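Histidine utilization repressor (PDB 2PKH) probably represses the histidine utilization (hut) genes in the absence of inducer by binding operator DNA, the part crystallised being its C-terminal UTRA effector-binding domain. Local coordinates at the interface of chains A and B. Sequence-based numbering; all coordinates share one arbitrary frame. Chains: chain A/B, Histidine utilization repressor.

The interface of chains A and B. Residues chain A 93, 115, 140-143; chain B 91-94.
The C-terminal strand 142-147 of chain A lies antiparallel along strand 88-97 of chain B; the two-fold gives the reciprocal pairing, an arrangement that probably serves dimer formation. A:Leu142 and B:Val93 form an antiparallel beta bridge, their backbones joined by two hydrogen bonds: A:Leu142 N donates to B:Val93 O (2.8 Å, 174° at H), and B:Val93 N returns a bond to A:Leu142 O at 2.7 Å. Both donors lie in the plane of the carbonyl they meet. The paired bonds fix the register, and the extended strands send successive side chains to opposite faces.

On one face A:Leu142 and B:Val93 run side by side, pointing the same way, with A:Leu142 CB 3.9 Å from B:Val93 CB. A beta-branched valine suits the strand, and B:Val93 CG1, anti to the backbone N (chi1 -179°), meets A:Val93 CG1 tip to tip at 4.1 Å. A:Leu115 crosses B:Val93 at about a right angle, its CD1 against B:Val93 CG1; the leucines add longer, flexible apolar branches beside the short, rigid valine.

On the opposite face B:Val92 lies between two long side chains that run alongside it. The CG methylene of A:Glu143 lies 3.9 Å from B:Val92 CG2, and A:Arg141 CD 3.6 Å from B:Val92 CG1. Such residues offer apolar stems to valine yet keep charged tips beyond it. B:Glu94 likewise packs its CG on A:Arg141 CB (3.6 Å). A:Arg141 takes the crowded first torsion (chi1 50°), then extends to a same-chain salt bridge, A:Arg141 NE to the A:Glu143 carboxylate OE2 at 2.9 Å, weak as a hydrogen bond.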
ATOM      1  N   VAL A  93      -4.826   9.414   6.324  1.00 23.03           N
ATOM      2  CA  VAL A  93      -4.554  10.733   5.759  1.00 23.15           C
ATOM      3  C   VAL A  93      -5.894  11.468   5.720  1.00 23.65           C
ATOM      4  O   VAL A  93      -6.830  11.048   5.030  1.00 25.16           O
ATOM      5  CB  VAL A  93      -3.832  10.647   4.333  1.00 23.26           C
ATOM      6  CG1 VAL A  93      -3.556  12.088   3.751  1.00 24.34           C
ATOM      7  CG2 VAL A  93      -2.544   9.826   4.358  1.00 22.63           C
ATOM      8  N   LEU A 115      -2.865  19.045   6.131  1.00 21.51           N
ATOM      9  CA  LEU A 115      -2.789  17.608   5.912  1.00 21.65           C
ATOM     10  C   LEU A 115      -2.306  16.828   7.146  1.00 20.92           C
ATOM     11  O   LEU A 115      -1.153  16.901   7.535  1.00 20.36           O
ATOM     12  CB  LEU A 115      -1.846  17.302   4.711  1.00 23.65           C
ATOM     13  CG  LEU A 115      -1.985  15.971   3.953  1.00 27.06           C
ATOM     14  CD1 LEU A 115      -3.403  15.806   3.326  1.00 25.25           C
ATOM     15  CD2 LEU A 115      -0.940  16.110   2.905  1.00 34.08           C
ATOM     16  N   HIS A 140       3.028  21.668   1.929  1.00 27.69           N
ATOM     17  CA  HIS A 140       3.402  20.277   1.867  1.00 29.52           C
ATOM     18  C   HIS A 140       2.409  19.542   1.011  1.00 30.37           C
ATOM     19  O   HIS A 140       1.216  19.808   1.082  1.00 30.59           O
ATOM     20  CB  HIS A 140       3.491  19.642   3.256  1.00 30.11           C
ATOM     21  CG  HIS A 140       4.045  18.245   3.256  1.00 34.68           C
ATOM     22  ND1 HIS A 140       5.373  17.966   3.003  1.00 41.64           N
ATOM     23  CD2 HIS A 140       3.444  17.049   3.451  1.00 37.60           C
ATOM     24  CE1 HIS A 140       5.564  16.658   3.035  1.00 40.37           C
ATOM     25  NE2 HIS A 140       4.414  16.081   3.328  1.00 41.13           N
ATOM     26  N   ARG A 141       2.897  18.614   0.191  1.00 29.97           N
ATOM     27  CA  ARG A 141       1.984  17.640  -0.452  1.00 30.12           C
ATOM     28  C   ARG A 141       2.543  16.229  -0.368  1.00 29.78           C
ATOM     29  O   ARG A 141       3.748  16.047  -0.247  1.00 28.18           O
ATOM     30  CB  ARG A 141       1.711  18.005  -1.926  1.00 30.77           C
ATOM     31  CG  ARG A 141       2.898  18.296  -2.781  1.00 34.15           C
ATOM     32  CD  ARG A 141       2.483  18.768  -4.137  1.00 39.24           C
ATOM     33  NE  ARG A 141       3.638  18.926  -5.015  1.00 47.36           N
ATOM     34  CZ  ARG A 141       4.162  20.101  -5.384  1.00 50.90           C
ATOM     35  NH1 ARG A 141       3.622  21.241  -4.962  1.00 51.36           N
ATOM     36  NH2 ARG A 141       5.232  20.138  -6.183  1.00 51.06           N
ATOM     37  N   LEU A 142       1.668  15.239  -0.411  1.00 27.75           N
ATOM     38  CA  LEU A 142       2.100  13.847  -0.385  1.00 28.64           C
ATOM     39  C   LEU A 142       2.140  13.488  -1.861  1.00 28.56           C
ATOM     40  O   LEU A 142       1.185  13.820  -2.577  1.00 28.93           O
ATOM     41  CB  LEU A 142       1.026  13.007   0.286  1.00 28.95           C
ATOM     42  CG  LEU A 142       1.013  12.537   1.726  1.00 33.38           C
ATOM     43  CD1 LEU A 142      -0.378  12.137   2.170  1.00 31.80           C
ATOM     44  CD2 LEU A 142       1.846  11.260   1.814  1.00 40.03           C
ATOM     45  N   GLU A 143       3.207  12.853  -2.360  1.00 28.91           N
ATOM     46  CA  GLU A 143       3.282  12.531  -3.800  1.00 29.39           C
ATOM     47  C   GLU A 143       3.802  11.115  -3.967  1.00 28.00           C
ATOM     48  O   GLU A 143       4.760  10.730  -3.308  1.00 27.19           O
ATOM     49  CB  GLU A 143       4.287  13.458  -4.482  1.00 30.00           C
ATOM     50  CG  GLU A 143       3.909  14.933  -4.577  1.00 33.91           C
ATOM     51  CD  GLU A 143       5.065  15.773  -5.055  1.00 34.14           C
ATOM     52  OE1 GLU A 143       5.585  15.487  -6.139  1.00 44.14           O
ATOM     53  OE2 GLU A 143       5.474  16.717  -4.354  1.00 43.13           O
TER
ATOM     54  N   HIS B  91      -0.084   9.948  -7.763  1.00 23.76           N
ATOM     55  CA  HIS B  91      -1.014  10.684  -6.875  1.00 25.55           C
ATOM     56  C   HIS B  91      -0.310  11.829  -6.177  1.00 24.82           C
ATOM     57  O   HIS B  91       0.920  11.803  -5.981  1.00 23.33           O
ATOM     58  CB  HIS B  91      -1.707   9.710  -5.878  1.00 27.40           C
ATOM     59  CG  HIS B  91      -0.772   9.134  -4.851  1.00 34.44           C
ATOM     60  ND1 HIS B  91      -0.052   7.973  -5.058  1.00 41.42           N
ATOM     61  CD2 HIS B  91      -0.447   9.558  -3.602  1.00 37.56           C
ATOM     62  CE1 HIS B  91       0.676   7.704  -3.984  1.00 43.72           C
ATOM     63  NE2 HIS B  91       0.464   8.656  -3.088  1.00 45.62           N
ATOM     64  N   VAL B  92      -1.054  12.909  -5.933  1.00 23.18           N
ATOM     65  CA  VAL B  92      -0.545  14.025  -5.226  1.00 22.63           C
ATOM     66  C   VAL B  92      -1.695  14.369  -4.292  1.00 23.22           C
ATOM     67  O   VAL B  92      -2.863  14.515  -4.752  1.00 21.42           O
ATOM     68  CB  VAL B  92      -0.229  15.193  -6.185  1.00 23.05           C
ATOM     69  CG1 VAL B  92       0.175  16.358  -5.447  1.00 23.32           C
ATOM     70  CG2 VAL B  92       0.977  14.812  -7.152  1.00 23.36           C
ATOM     71  N   VAL B  93      -1.409  14.427  -3.000  1.00 20.31           N
ATOM     72  CA  VAL B  93      -2.485  14.634  -2.017  1.00 20.17           C
ATOM     73  C   VAL B  93      -2.142  15.867  -1.196  1.00 19.67           C
ATOM     74  O   VAL B  93      -1.013  15.944  -0.676  1.00 18.82           O
ATOM     75  CB  VAL B  93      -2.572  13.430  -1.108  1.00 18.09           C
ATOM     76  CG1 VAL B  93      -3.730  13.593  -0.068  1.00 19.09           C
ATOM     77  CG2 VAL B  93      -2.720  12.160  -1.928  1.00 21.09           C
ATOM     78  N   GLU B  94      -3.139  16.767  -1.069  1.00 20.98           N
ATOM     79  CA  GLU B  94      -3.042  18.081  -0.487  1.00 23.19           C
ATOM     80  C   GLU B  94      -4.297  18.340   0.342  1.00 21.32           C
ATOM     81  O   GLU B  94      -5.347  17.779   0.073  1.00 21.77           O
ATOM     82  CB  GLU B  94      -3.014  19.111  -1.645  1.00 23.17           C
ATOM     83  CG  GLU B  94      -1.625  19.314  -2.197  1.00 29.40           C
ATOM     84  CD  GLU B  94      -1.601  20.211  -3.426  1.00 29.71           C
ATOM     85  OE1 GLU B  94      -2.096  19.783  -4.477  1.00 33.01           O
ATOM     86  OE2 GLU B  94      -1.013  21.312  -3.326  1.00 37.53           O
TER